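Local coordinates for L protein (CAS virus, PDB 5MV0), which probably acts, through this N-terminal domain of the viral polymerase, as the cap-snatching endonuclease that cuts capped host RNA leaders to prime viral transcription, at residues Thr47-Asn52 with Leu102-Arg107; Asn69-Arg74 with Tyr90-Ala95; Gln83-Asp88 with Lys121-Gly126; Met97-Leu102 with Trp136-Ile141. All blocks are in the same frame, centred on the assembly; numbering follows the deposited sequence. Where two conformers were deposited one is given.

Contact 1 of 4, residues Thr47-Asn52 with Leu102-Arg107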
loop_
_atom_site.group_PDB
_atom_site.type_symbol
_atom_site.label_atom_id
_atom_site.label_comp_id
_atom_site.label_asym_id
_atom_site.label_seq_id
_atom_site.Cartn_x
_atom_site.Cartn_y
_atom_site.Cartn_z
ATOM N N THR B 47 7.603 -12.991 1.976
ATOM C CA THR B 47 8.014 -11.733 2.609
ATOM C C THR B 47 7.008 -11.282 3.667
ATOM O O THR B 47 7.396 -10.707 4.693
ATOM C CB THR B 47 8.193 -10.636 1.550
ATOM O OG1 THR B 47 9.205 -11.028 0.618
ATOM C CG2 THR B 47 8.630 -9.355 2.188
ATOM N N ILE B 48 5.712 -11.495 3.417
ATOM C CA ILE B 48 4.691 -11.195 4.423
ATOM C C ILE B 48 4.939 -12.010 5.697
ATOM O O ILE B 48 4.892 -11.488 6.825
ATOM C CB ILE B 48 3.286 -11.453 3.839
ATOM C CG1 ILE B 48 3.006 -10.467 2.684
ATOM C CG2 ILE B 48 2.213 -11.358 4.922
ATOM C CD1 ILE B 48 1.745 -10.795 1.869
ATOM N N HIS B 49 5.204 -13.303 5.534
ATOM C CA HIS B 49 5.549 -14.150 6.674
ATOM C C HIS B 49 6.744 -13.592 7.447
ATOM O O HIS B 49 6.695 -13.480 8.681
ATOM C CB HIS B 49 5.841 -15.564 6.180
ATOM C CG HIS B 49 6.165 -16.537 7.265
ATOM N ND1 HIS B 49 5.293 -16.823 8.295
ATOM C CD2 HIS B 49 7.253 -17.321 7.460
ATOM C CE1 HIS B 49 5.833 -17.738 9.082
ATOM N NE2 HIS B 49 7.020 -18.061 8.595
ATOM N N GLU B 50 7.839 -13.263 6.739
ATOM C CA GLU B 50 9.019 -12.690 7.392
ATOM C C GLU B 50 8.670 -11.421 8.142
ATOM O O GLU B 50 9.104 -11.219 9.279
ATOM C CB GLU B 50 10.112 -12.350 6.375
ATOM C CG GLU B 50 10.765 -13.488 5.645
ATOM C CD GLU B 50 11.578 -12.968 4.445
ATOM O OE1 GLU B 50 11.736 -11.724 4.308
ATOM O OE2 GLU B 50 12.039 -13.794 3.636
ATOM N N LEU B 51 7.930 -10.524 7.489
ATOM C CA LEU B 51 7.560 -9.256 8.115
ATOM C C LEU B 51 6.810 -9.476 9.423
ATOM O O LEU B 51 7.120 -8.857 10.447
ATOM C CB LEU B 51 6.696 -8.430 7.157
ATOM C CG LEU B 51 6.214 -7.093 7.730
ATOM C CD1 LEU B 51 7.417 -6.304 8.260
ATOM C CD2 LEU B 51 5.462 -6.296 6.677
ATOM N N ASN B 52 5.801 -10.339 9.403
ATOM C CA ASN B 52 4.982 -10.489 10.595
ATOM C C ASN B 52 5.708 -11.255 11.696
ATOM O O ASN B 52 5.478 -10.987 12.882
ATOM C CB ASN B 52 3.663 -11.127 10.201
ATOM C CG ASN B 52 2.792 -10.153 9.414
ATOM O OD1 ASN B 52 2.726 -8.972 9.756
ATOM N ND2 ASN B 52 2.158 -10.627 8.351
ATOM N N LEU B 102 16.700 -13.807 12.997
ATOM C CA LEU B 102 15.512 -14.575 12.673
ATOM C C LEU B 102 15.678 -15.226 11.309
ATOM O O LEU B 102 16.131 -14.580 10.355
ATOM C CB LEU B 102 14.263 -13.676 12.674
ATOM C CG LEU B 102 13.047 -14.279 11.962
ATOM C CD1 LEU B 102 12.451 -15.404 12.794
ATOM C CD2 LEU B 102 12.018 -13.198 11.653
ATOM N N GLU B 103 15.312 -16.503 11.224
ATOM C CA GLU B 103 15.132 -17.212 9.958
ATOM C C GLU B 103 13.692 -17.704 9.929
ATOM O O GLU B 103 13.302 -18.543 10.750
ATOM C CB GLU B 103 16.111 -18.377 9.816
ATOM C CG GLU B 103 17.590 -17.971 9.773
ATOM C CD GLU B 103 17.973 -17.272 8.476
ATOM O OE1 GLU B 103 17.149 -17.263 7.531
ATOM O OE2 GLU B 103 19.095 -16.730 8.404
ATOM N N ALA B 104 12.900 -17.185 8.994
ATOM C CA ALA B 104 11.478 -17.505 8.922
ATOM C C ALA B 104 11.154 -18.157 7.589
ATOM O O ALA B 104 11.677 -17.756 6.543
ATOM C CB ALA B 104 10.617 -16.246 9.103
ATOM N N SER B 105 10.277 -19.152 7.621
ATOM C CA SER B 105 9.881 -19.829 6.397
ATOM C C SER B 105 8.520 -20.460 6.611
ATOM O O SER B 105 8.052 -20.613 7.747
ATOM C CB SER B 105 10.902 -20.898 6.006
ATOM O OG SER B 105 10.882 -21.928 6.986
ATOM N N THR B 106 7.895 -20.846 5.507
ATOM C CA THR B 106 6.704 -21.676 5.539
ATOM C C THR B 106 7.003 -22.989 4.843
ATOM O O THR B 106 7.692 -23.016 3.817
ATOM C CB THR B 106 5.483 -20.990 4.873
ATOM O OG1 THR B 106 5.747 -20.778 3.476
ATOM C CG2 THR B 106 5.185 -19.657 5.547
ATOM N N ARG B 107 6.500 -24.074 5.427
ATOM C CA ARG B 107 6.576 -25.413 4.857
ATOM C C ARG B 107 5.324 -26.124 5.330
ATOM O O ARG B 107 5.023 -26.086 6.527
ATOM C CB ARG B 107 7.829 -26.188 5.305
ATOM C CG ARG B 107 9.191 -25.670 4.798
ATOM C CD ARG B 107 9.292 -25.795 3.278
ATOM N NE ARG B 107 10.646 -25.522 2.789
ATOM C CZ ARG B 107 11.140 -24.299 2.606
ATOM N NH1 ARG B 107 10.394 -23.235 2.887
ATOM N NH2 ARG B 107 12.377 -24.140 2.146
#

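Contact 2 of 4, residues Asn69-Arg74 with Tyr90-Ala95. With PO4 (phosphate ion), chain F.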
loop_
_atom_site.group_PDB
_atom_site.type_symbol
_atom_site.label_atom_id
_atom_site.label_comp_id
_atom_site.label_asym_id
_atom_site.label_seq_id
_atom_site.Cartn_x
_atom_site.Cartn_y
_atom_site.Cartn_z
ATOM N N ASN B 69 27.877 -10.504 9.001
ATOM C CA ASN B 69 29.093 -9.744 9.274
ATOM C C ASN B 69 28.786 -8.268 9.505
ATOM O O ASN B 69 29.373 -7.636 10.394
ATOM C CB ASN B 69 30.091 -9.923 8.129
ATOM C CG ASN B 69 30.911 -11.204 8.259
ATOM O OD1 ASN B 69 31.324 -11.578 9.354
ATOM N ND2 ASN B 69 31.141 -11.881 7.143
ATOM N N MET B 70 27.847 -7.706 8.735
ATOM C CA MET B 70 27.484 -6.300 8.904
ATOM C C MET B 70 26.681 -6.077 10.173
ATOM O O MET B 70 26.787 -5.015 10.798
ATOM C CB MET B 70 26.681 -5.807 7.701
ATOM C CG MET B 70 27.441 -5.861 6.401
ATOM S SD MET B 70 26.350 -5.524 4.996
ATOM C CE MET B 70 27.290 -6.257 3.679
ATOM N N VAL B 71 25.843 -7.043 10.548
ATOM C CA VAL B 71 25.143 -6.937 11.818
ATOM C C VAL B 71 26.147 -6.876 12.961
ATOM O O VAL B 71 26.055 -6.024 13.851
ATOM C CB VAL B 71 24.160 -8.107 11.989
ATOM C CG1 VAL B 71 23.558 -8.097 13.403
ATOM C CG2 VAL B 71 23.059 -8.011 10.934
ATOM N N ILE B 72 27.131 -7.772 12.940
ATOM C CA ILE B 72 28.099 -7.806 14.026
ATOM C C ILE B 72 28.981 -6.566 14.000
ATOM O O ILE B 72 29.373 -6.055 15.059
ATOM C CB ILE B 72 28.900 -9.116 13.951
ATOM C CG1 ILE B 72 27.948 -10.286 14.223
ATOM C CG2 ILE B 72 30.031 -9.120 14.972
ATOM C CD1 ILE B 72 28.487 -11.635 13.793
ATOM N N ASP B 73 29.272 -6.033 12.804
ATOM C CA ASP B 73 29.978 -4.759 12.707
ATOM C C ASP B 73 29.250 -3.666 13.471
ATOM O O ASP B 73 29.886 -2.797 14.073
ATOM C CB ASP B 73 30.136 -4.338 11.249
ATOM C CG ASP B 73 31.167 -5.143 10.533
ATOM O OD1 ASP B 73 32.062 -5.696 11.215
ATOM O OD2 ASP B 73 31.080 -5.229 9.289
ATOM N N ARG B 74 27.916 -3.693 13.454
ATOM C CA ARG B 74 27.125 -2.691 14.152
ATOM C C ARG B 74 27.090 -2.910 15.656
ATOM O O ARG B 74 26.562 -2.056 16.378
ATOM C CB ARG B 74 25.697 -2.666 13.598
ATOM C CG ARG B 74 25.597 -2.076 12.207
ATOM C CD ARG B 74 24.294 -2.466 11.499
ATOM N NE ARG B 74 24.085 -1.632 10.324
ATOM C CZ ARG B 74 24.783 -1.740 9.199
ATOM N NH1 ARG B 74 25.735 -2.653 9.095
ATOM N NH2 ARG B 74 24.540 -0.928 8.178
ATOM N N TYR B 90 16.696 -9.062 12.342
ATOM C CA TYR B 90 17.719 -8.954 13.375
ATOM C C TYR B 90 17.394 -7.780 14.284
ATOM O O TYR B 90 16.609 -6.895 13.935
ATOM C CB TYR B 90 19.115 -8.760 12.775
ATOM C CG TYR B 90 19.304 -7.386 12.175
ATOM C CD1 TYR B 90 19.916 -6.363 12.899
ATOM C CD2 TYR B 90 18.856 -7.102 10.888
ATOM C CE1 TYR B 90 20.077 -5.095 12.355
ATOM C CE2 TYR B 90 19.023 -5.842 10.333
ATOM C CZ TYR B 90 19.634 -4.842 11.074
ATOM O OH TYR B 90 19.796 -3.591 10.532
ATOM N N THR B 91 18.026 -7.777 15.452
ATOM C CA THR B 91 18.108 -6.561 16.245
ATOM C C THR B 91 19.361 -6.630 17.108
ATOM O O THR B 91 19.827 -7.714 17.471
ATOM C CB THR B 91 16.853 -6.338 17.104
ATOM O OG1 THR B 91 16.836 -4.979 17.565
ATOM C CG2 THR B 91 16.821 -7.284 18.298
ATOM N N ILE B 92 19.930 -5.459 17.387
ATOM C CA ILE B 92 21.075 -5.316 18.277
ATOM C C ILE B 92 20.614 -4.539 19.498
ATOM O O ILE B 92 20.265 -3.354 19.403
ATOM C CB ILE B 92 22.248 -4.612 17.590
ATOM C CG1 ILE B 92 22.673 -5.410 16.364
ATOM C CG2 ILE B 92 23.410 -4.438 18.578
ATOM C CD1 ILE B 92 23.538 -4.644 15.433
ATOM N N ASP B 93 20.607 -5.206 20.644
ATOM C CA ASP B 93 20.267 -4.584 21.918
ATOM C C ASP B 93 21.583 -4.302 22.637
ATOM O O ASP B 93 22.150 -5.186 23.282
ATOM C CB ASP B 93 19.359 -5.499 22.729
ATOM C CG ASP B 93 18.868 -4.859 24.013
ATOM O OD1 ASP B 93 19.399 -3.801 24.414
ATOM O OD2 ASP B 93 17.952 -5.437 24.633
ATOM N N ARG B 94 22.085 -3.074 22.507
ATOM C CA ARG B 94 23.359 -2.748 23.142
ATOM C C ARG B 94 23.211 -2.616 24.648
ATOM O O ARG B 94 24.189 -2.800 25.382
ATOM C CB ARG B 94 23.939 -1.469 22.542
ATOM C CG ARG B 94 24.249 -1.626 21.074
ATOM C CD ARG B 94 24.952 -0.429 20.482
ATOM N NE ARG B 94 25.150 -0.629 19.048
ATOM C CZ ARG B 94 24.217 -0.402 18.128
ATOM N NH1 ARG B 94 23.017 0.043 18.486
ATOM N NH2 ARG B 94 24.482 -0.623 16.846
ATOM N N ALA B 95 22.004 -2.298 25.121
ATOM C CA ALA B 95 21.755 -2.261 26.557
ATOM C C ALA B 95 21.975 -3.632 27.182
ATOM O O ALA B 95 22.699 -3.767 28.175
ATOM C CB ALA B 95 20.333 -1.770 26.826
HETATM P P PO4 F . 29.745 -10.601 3.947
HETATM O O1 PO4 F . 30.310 -11.101 2.644
HETATM O O2 PO4 F . 28.938 -11.700 4.602
HETATM O O3 PO4 F . 28.930 -9.352 3.771
HETATM O O4 PO4 F . 30.899 -10.245 4.849
#

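Contact 3 of 4, residues Gln83-Asp88 with Lys121-Gly126. With PO4 (phosphate ion), chain F.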
loop_
_atom_site.group_PDB
_atom_site.type_symbol
_atom_site.label_atom_id
_atom_site.label_comp_id
_atom_site.label_asym_id
_atom_site.label_seq_id
_atom_site.Cartn_x
_atom_site.Cartn_y
_atom_site.Cartn_z
ATOM N N GLN B 83 30.998 -16.683 8.048
ATOM C CA GLN B 83 30.345 -17.110 6.823
ATOM C C GLN B 83 29.322 -16.060 6.393
ATOM O O GLN B 83 28.807 -15.286 7.208
ATOM C CB GLN B 83 29.667 -18.461 7.024
ATOM C CG GLN B 83 28.675 -18.492 8.184
ATOM C CD GLN B 83 29.319 -18.905 9.508
ATOM O OE1 GLN B 83 30.412 -18.455 9.850
ATOM N NE2 GLN B 83 28.637 -19.770 10.253
ATOM N N HIS B 84 29.050 -16.023 5.098
ATOM C CA HIS B 84 28.068 -15.090 4.570
ATOM C C HIS B 84 26.672 -15.625 4.846
ATOM O O HIS B 84 26.322 -16.721 4.403
ATOM C CB HIS B 84 28.263 -14.861 3.077
ATOM C CG HIS B 84 27.177 -14.031 2.472
ATOM N ND1 HIS B 84 27.058 -12.679 2.718
ATOM C CD2 HIS B 84 26.121 -14.370 1.696
ATOM C CE1 HIS B 84 25.995 -12.214 2.085
ATOM N NE2 HIS B 84 25.406 -13.220 1.462
ATOM N N ILE B 85 25.895 -14.852 5.598
ATOM C CA ILE B 85 24.509 -15.149 5.932
ATOM C C ILE B 85 23.734 -13.846 5.800
ATOM O O ILE B 85 24.229 -12.787 6.197
ATOM C CB ILE B 85 24.366 -15.709 7.367
ATOM C CG1 ILE B 85 25.114 -17.040 7.530
ATOM C CG2 ILE B 85 22.900 -15.881 7.742
ATOM C CD1 ILE B 85 25.192 -17.495 8.986
ATOM N N VAL B 86 22.528 -13.916 5.263
ATOM C CA VAL B 86 21.591 -12.798 5.274
ATOM C C VAL B 86 20.357 -13.224 6.049
ATOM O O VAL B 86 19.502 -13.950 5.530
ATOM C CB VAL B 86 21.237 -12.342 3.850
ATOM C CG1 VAL B 86 20.178 -11.245 3.895
ATOM C CG2 VAL B 86 22.488 -11.860 3.130
ATOM N N PRO B 87 20.222 -12.807 7.302
ATOM C CA PRO B 87 19.055 -13.206 8.092
ATOM C C PRO B 87 17.807 -12.461 7.637
ATOM O O PRO B 87 17.868 -11.367 7.071
ATOM C CB PRO B 87 19.437 -12.806 9.516
ATOM C CG PRO B 87 20.304 -11.586 9.307
ATOM C CD PRO B 87 21.094 -11.868 8.035
ATOM N N ASP B 88 16.656 -13.074 7.906
ATOM C CA ASP B 88 15.392 -12.416 7.580
ATOM C C ASP B 88 15.145 -11.208 8.474
ATOM O O ASP B 88 14.529 -10.225 8.046
ATOM C CB ASP B 88 14.244 -13.408 7.717
ATOM C CG ASP B 88 14.290 -14.488 6.678
ATOM O OD1 ASP B 88 14.745 -14.195 5.547
ATOM O OD2 ASP B 88 13.883 -15.626 6.999
ATOM N N LYS B 121 19.348 -23.309 10.810
ATOM C CA LYS B 121 20.189 -23.139 11.988
ATOM C C LYS B 121 21.630 -23.546 11.706
ATOM O O LYS B 121 22.555 -22.975 12.284
ATOM C CB LYS B 121 19.630 -23.936 13.168
ATOM C CG LYS B 121 20.125 -23.400 14.505
ATOM C CD LYS B 121 19.321 -23.924 15.681
ATOM C CE LYS B 121 19.729 -23.204 16.964
ATOM N NZ LYS B 121 21.207 -23.201 17.162
ATOM N N LEU B 122 21.846 -24.504 10.805
ATOM C CA LEU B 122 23.208 -24.955 10.536
ATOM C C LEU B 122 24.059 -23.884 9.863
ATOM O O LEU B 122 25.290 -23.958 9.937
ATOM C CB LEU B 122 23.185 -26.215 9.676
ATOM C CG LEU B 122 22.937 -27.535 10.419
ATOM C CD1 LEU B 122 22.764 -28.678 9.428
ATOM C CD2 LEU B 122 24.078 -27.836 11.398
ATOM N N LYS B 123 23.439 -22.897 9.205
ATOM C CA LYS B 123 24.218 -21.816 8.604
ATOM C C LYS B 123 25.096 -21.125 9.634
ATOM O O LYS B 123 26.164 -20.607 9.292
ATOM C CB LYS B 123 23.302 -20.766 7.962
ATOM C CG LYS B 123 22.336 -21.268 6.905
ATOM C CD LYS B 123 21.703 -20.069 6.160
ATOM C CE LYS B 123 20.941 -19.153 7.107
ATOM N NZ LYS B 123 20.215 -18.078 6.349
ATOM N N TYR B 124 24.645 -21.086 10.887
ATOM C CA TYR B 124 25.221 -20.247 11.924
ATOM C C TYR B 124 26.297 -20.953 12.759
ATOM O O TYR B 124 26.680 -20.429 13.809
ATOM C CB TYR B 124 24.108 -19.732 12.838
ATOM C CG TYR B 124 23.186 -18.732 12.166
ATOM C CD1 TYR B 124 23.458 -17.373 12.218
ATOM C CD2 TYR B 124 22.047 -19.150 11.476
ATOM C CE1 TYR B 124 22.627 -16.454 11.603
ATOM C CE2 TYR B 124 21.214 -18.231 10.848
ATOM C CZ TYR B 124 21.508 -16.887 10.922
ATOM O OH TYR B 124 20.691 -15.949 10.312
ATOM N N SER B 125 26.795 -22.103 12.314
ATOM C CA SER B 125 27.787 -22.853 13.084
ATOM C C SER B 125 28.964 -21.975 13.493
ATOM O O SER B 125 29.577 -21.301 12.658
ATOM C CB SER B 125 28.287 -24.048 12.274
ATOM O OG SER B 125 27.247 -24.990 12.076
ATOM N N GLY B 126 29.267 -21.978 14.794
ATOM C CA GLY B 126 30.414 -21.281 15.330
ATOM C C GLY B 126 30.166 -19.848 15.755
ATOM O O GLY B 126 30.906 -19.333 16.598
HETATM P P PO4 F . 29.745 -10.601 3.947
HETATM O O1 PO4 F . 30.310 -11.101 2.644
HETATM O O2 PO4 F . 28.938 -11.700 4.602
HETATM O O3 PO4 F . 28.930 -9.352 3.771
HETATM O O4 PO4 F . 30.899 -10.245 4.849
HETATM O O HOH W 1 21.764 -16.656 4.086
#

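Contact 4 of 4, residues Met97-Leu102 with Trp136-Ile141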
loop_
_atom_site.group_PDB
_atom_site.type_symbol
_atom_site.label_atom_id
_atom_site.label_comp_id
_atom_site.label_asym_id
_atom_site.label_seq_id
_atom_site.Cartn_x
_atom_site.Cartn_y
_atom_site.Cartn_z
ATOM N N MET B 97 23.438 -6.186 25.655
ATOM C CA MET B 97 24.511 -6.867 24.932
ATOM C C MET B 97 23.995 -8.144 24.273
ATOM O O MET B 97 24.512 -9.245 24.490
ATOM C CB MET B 97 25.675 -7.174 25.866
ATOM C CG MET B 97 26.012 -6.034 26.794
ATOM S SD MET B 97 27.418 -5.118 26.184
ATOM C CE MET B 97 28.668 -6.381 26.318
ATOM N N THR B 98 22.933 -7.995 23.483
ATOM C CA THR B 98 22.258 -9.131 22.872
ATOM C C THR B 98 22.007 -8.843 21.398
ATOM O O THR B 98 21.590 -7.734 21.039
ATOM C CB THR B 98 20.935 -9.439 23.580
ATOM O OG1 THR B 98 21.183 -9.720 24.964
ATOM C CG2 THR B 98 20.258 -10.648 22.945
ATOM N N ILE B 99 22.293 -9.829 20.554
ATOM C CA ILE B 99 21.932 -9.814 19.141
ATOM C C ILE B 99 20.910 -10.917 18.917
ATOM O O ILE B 99 21.089 -12.038 19.405
ATOM C CB ILE B 99 23.159 -10.019 18.239
ATOM C CG1 ILE B 99 24.118 -8.830 18.374
ATOM C CG2 ILE B 99 22.727 -10.237 16.782
ATOM C CD1 ILE B 99 25.522 -9.114 17.853
ATOM N N ILE B 100 19.833 -10.598 18.199
ATOM C CA ILE B 100 18.848 -11.586 17.779
ATOM C C ILE B 100 18.878 -11.669 16.256
ATOM O O ILE B 100 19.013 -10.644 15.577
ATOM C CB ILE B 100 17.443 -11.221 18.295
ATOM C CG1 ILE B 100 17.445 -11.120 19.829
ATOM C CG2 ILE B 100 16.422 -12.236 17.834
ATOM C CD1 ILE B 100 16.193 -10.495 20.406
ATOM N N VAL B 101 18.795 -12.885 15.719
ATOM C CA VAL B 101 18.610 -13.087 14.286
ATOM C C VAL B 101 17.447 -14.044 14.073
ATOM O O VAL B 101 17.224 -14.975 14.854
ATOM C CB VAL B 101 19.874 -13.612 13.572
ATOM C CG1 VAL B 101 20.974 -12.557 13.545
ATOM C CG2 VAL B 101 20.354 -14.919 14.213
ATOM N N LEU B 102 16.700 -13.807 12.997
ATOM C CA LEU B 102 15.512 -14.575 12.673
ATOM C C LEU B 102 15.678 -15.226 11.309
ATOM O O LEU B 102 16.131 -14.580 10.355
ATOM C CB LEU B 102 14.263 -13.676 12.674
ATOM C CG LEU B 102 13.047 -14.279 11.962
ATOM C CD1 LEU B 102 12.451 -15.404 12.794
ATOM C CD2 LEU B 102 12.018 -13.198 11.653
ATOM N N TRP B 136 28.621 -11.278 24.802
ATOM C CA TRP B 136 27.350 -10.993 24.152
ATOM C C TRP B 136 26.480 -12.244 24.101
ATOM O O TRP B 136 26.968 -13.376 24.129
ATOM C CB TRP B 136 27.576 -10.472 22.726
ATOM C CG TRP B 136 27.981 -9.029 22.655
ATOM C CD1 TRP B 136 29.188 -8.489 23.014
ATOM C CD2 TRP B 136 27.183 -7.945 22.175
ATOM N NE1 TRP B 136 29.182 -7.133 22.796
ATOM C CE2 TRP B 136 27.965 -6.774 22.277
ATOM C CE3 TRP B 136 25.884 -7.849 21.665
ATOM C CZ2 TRP B 136 27.490 -5.528 21.889
ATOM C CZ3 TRP B 136 25.409 -6.611 21.287
ATOM C CH2 TRP B 136 26.210 -5.462 21.404
ATOM N N LEU B 137 25.173 -12.024 24.024
ATOM C CA LEU B 137 24.230 -13.081 23.693
ATOM C C LEU B 137 23.923 -13.031 22.197
ATOM O O LEU B 137 23.823 -11.953 21.605
ATOM C CB LEU B 137 22.938 -12.946 24.506
ATOM C CG LEU B 137 22.765 -13.799 25.771
ATOM C CD1 LEU B 137 24.037 -13.856 26.596
ATOM C CD2 LEU B 137 21.602 -13.289 26.615
ATOM N N PHE B 138 23.794 -14.201 21.588
ATOM C CA PHE B 138 23.471 -14.320 20.169
ATOM C C PHE B 138 22.339 -15.337 20.075
ATOM O O PHE B 138 22.568 -16.544 20.164
ATOM C CB PHE B 138 24.689 -14.740 19.354
ATOM C CG PHE B 138 24.440 -14.784 17.868
ATOM C CD1 PHE B 138 24.319 -13.615 17.137
ATOM C CD2 PHE B 138 24.328 -15.995 17.211
ATOM C CE1 PHE B 138 24.087 -13.650 15.769
ATOM C CE2 PHE B 138 24.104 -16.039 15.845
ATOM C CZ PHE B 138 23.985 -14.859 15.124
ATOM N N ASN B 139 21.115 -14.852 19.907
ATOM C CA ASN B 139 19.936 -15.707 19.917
ATOM C C ASN B 139 19.441 -15.899 18.487
ATOM O O ASN B 139 19.007 -14.945 17.829
ATOM C CB ASN B 139 18.860 -15.116 20.824
ATOM C CG ASN B 139 19.308 -15.038 22.280
ATOM O OD1 ASN B 139 20.236 -15.740 22.698
ATOM N ND2 ASN B 139 18.644 -14.192 23.059
ATOM N N ILE B 140 19.505 -17.139 18.013
ATOM C CA ILE B 140 19.080 -17.499 16.666
ATOM C C ILE B 140 17.665 -18.042 16.773
ATOM O O ILE B 140 17.449 -19.116 17.340
ATOM C CB ILE B 140 20.013 -18.536 16.032
ATOM C CG1 ILE B 140 21.450 -18.032 16.028
ATOM C CG2 ILE B 140 19.547 -18.890 14.613
ATOM C CD1 ILE B 140 22.473 -19.157 15.946
ATOM N N ILE B 141 16.699 -17.307 16.237
ATOM C CA ILE B 141 15.307 -17.736 16.231
ATOM C C ILE B 141 14.988 -18.259 14.836
ATOM O O ILE B 141 15.142 -17.543 13.840
ATOM C CB ILE B 141 14.367 -16.592 16.642
ATOM C CG1 ILE B 141 14.789 -16.065 18.017
ATOM C CG2 ILE B 141 12.912 -17.073 16.672
ATOM C CD1 ILE B 141 13.962 -14.897 18.542
#

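Contact 1 of 4, residues Thr47-Asn52 with Leu102-Arg107
The His49 ring meets Thr106 and Ser105 where helix 34-57 packs against strand 98-106 in the PD-(D/E)XK nuclease fold. Thr106 CG2 sits over the centre of one imidazole face, 3.7 Å from the ring centroid, a CH-pi contact of a methyl on the ring. His49 CG is anti to the backbone N (chi1 -178°), which carries CG toward the strand. His49 NE2 gives a weak, strongly bent hydrogen bond to Ser105 O (2.9 Å, 117° at the hydrogen). Ala104 CB lies 3.9 Å from His49 CD2 and 4.3 Å from Glu50 CA. Earlier in the strand, Leu102 CD2 is 4.2 Å from Glu50 O. One helix turn and the strand come near at this point, with axes 7.7 Å apart and running at 138°. In the second shell, His49 ND1 is hydrogen-bonded to the backbone N of Arg149, which together with the weak NE2 bond helps to orient the ring. The Glu50 carboxylate has its partners outside this pair of segments: OE2 lies close to Asp88 OD1, consistent with the acidic metal-binding cluster of this nuclease family, and OE1 is hydrogen-bonded to His61 NE2.

Contact 2 of 4, residues Asn69-Arg74 with Tyr90-Ala95
Tyr90 offers one ring face to Val71, whose CG2 lies 4.0 Å above the plane, offset toward the rim near CG. Helix 68-73 thus packs on strand 89-93 of the mixed sheet of the PD-(D/E)XK fold. Ile92 CG2 lies above the centre of one face of the Arg94 guanidinium, which takes Arg74 O at its edge near the plane. Arg94 NH2 makes the main hydrogen bond to that carbonyl (2.6 Å, 156° at the hydrogen), while NE adds a weak one, so the Arg74 carbonyl oxygen receives two N-H groups. Between these flat groups Ile92 CD1 wedges in, 3.5 Å from Arg74 CB and 4.0 Å from Val71 CG1. The Arg74 side chain is extended from CG to NE, and its NH1 is shared between Met70 O (3.1 Å) and a salt bridge to Glu182 of the second subunit. At the far end of the helix a phosphate ion is bound, with Asn69 ND2 2.8 Å from its O4.

Contact 3 of 4, residues Gln83-Asp88 with Lys121-Gly126
Ile85 and Tyr124 form the dense half of this contact, between the loop before strand 89-93 and the type I beta turn Leu122-Ser125 in the PD-(D/E)XK fold. Ile85 CD1 stands over one face of the Tyr124 ring, 3.8 Å from its centroid and offset toward the rim, and also lies 3.3 Å from Lys123 O, while CG2 reaches the phenol end, 3.6 Å from CZ. Pro87 CB closes on the Tyr124 OH, which is hydrogen-bonded to Glu103. Beside this, the Gln83 amide clamps the turn: NE2 uses both hydrogens, one in a nearly straight bond to Lys123 O (2.8 Å, 175°), on a lone pair in the carbonyl plane, the other to Ser125 O (3.0 Å, 161°), tilted 27° from that carbonyl plane. Gln83 CG takes the crowded position between backbone N and carbonyl carbon, and the chain bends at chi2. The wetter side lies along Lys123. Its aliphatic end passes Ile85 CG2, its NZ forms a salt bridge with Glu103, and a water links NZ to Val86 N. His84, which makes no contact with the turn, binds a phosphate ion, probably from the crystallisation liquor, that Ser119 of the second subunit also holds. The phosphate accepts from ND1 in the plane of the ring, with ND1 2.8 Å from the phosphate O2.

Contact 4 of 4, residues Met97-Leu102 with Trp136-Ile141
Leu137 O takes the N-H of Ile99 in an almost straight bond (2.8 Å, 174° at the hydrogen), and the CA of Thr98 comes to 3.5 Å of the same oxygen as a weaker CA-H...O contact. Further bonds of the pair run from Leu137 N to Met97 O, from Asn139 N to Ile99 O, from Val101 N to Asn139 O and from Ile141 N to Val101 O. Edge strand 137-145 runs parallel to the inner strand 98-106, 14° apart, in the PD-(D/E)XK sheet; the chain between them passes through helices 110-122 and 127-133, a beta-alpha-beta crossover. On the face carrying Ile99, Val101, Phe138 and Ile140, the Phe138 ring, with CG anti to the backbone N (chi1 -176°), lies obliquely against Ile99 and Val101: CD1 is 3.8 Å from Ile99 CG2, and CZ is 3.7 Å from Val101 CG2. Helix 127-133 packs on the same ring. On the face of Thr98, Ile100, Leu102 and Ile141, Ile141 CD1 lies 3.7 Å from Ile100 CG2, with Leu57 of helix 34-57 next to Leu102 and Ile141. At the strand start Met97 and Thr98 both face Asp93 in a G1 beta bulge. Met97 crosses Trp136 there at about a right angle in a Met-aromatic contact: SD is oblique, 4.6 Å from the five-membered ring centroid, CA lies over the six-membered ring, 3.8 Å from its centroid, and CE lies over one face, 3.6 Å from NE1.

In the fold
Strand 98-106 joins the set: contacts 1 and 4 share Leu102, contact 2 adds the antiparallel neighbour through Asp93 N to Thr98 O (2.7 Å), and contact 3 packs on it through Tyr124 and Val101. Contacts 1 and 3, with centres about 16 Å apart, meet at Glu103, whose OE2 lies 2.6 Å from Tyr124 OH and 2.7 Å from Lys123 NZ. Glu50, Asp88 and Glu103 lie near one another, consistent with the acidic metal site of related cap-snatching nucleases, and so probably mark the active site. Contacts 2 and 3, about 14 Å apart between centres, share the phosphate, which Ser119 of the second subunit also holds.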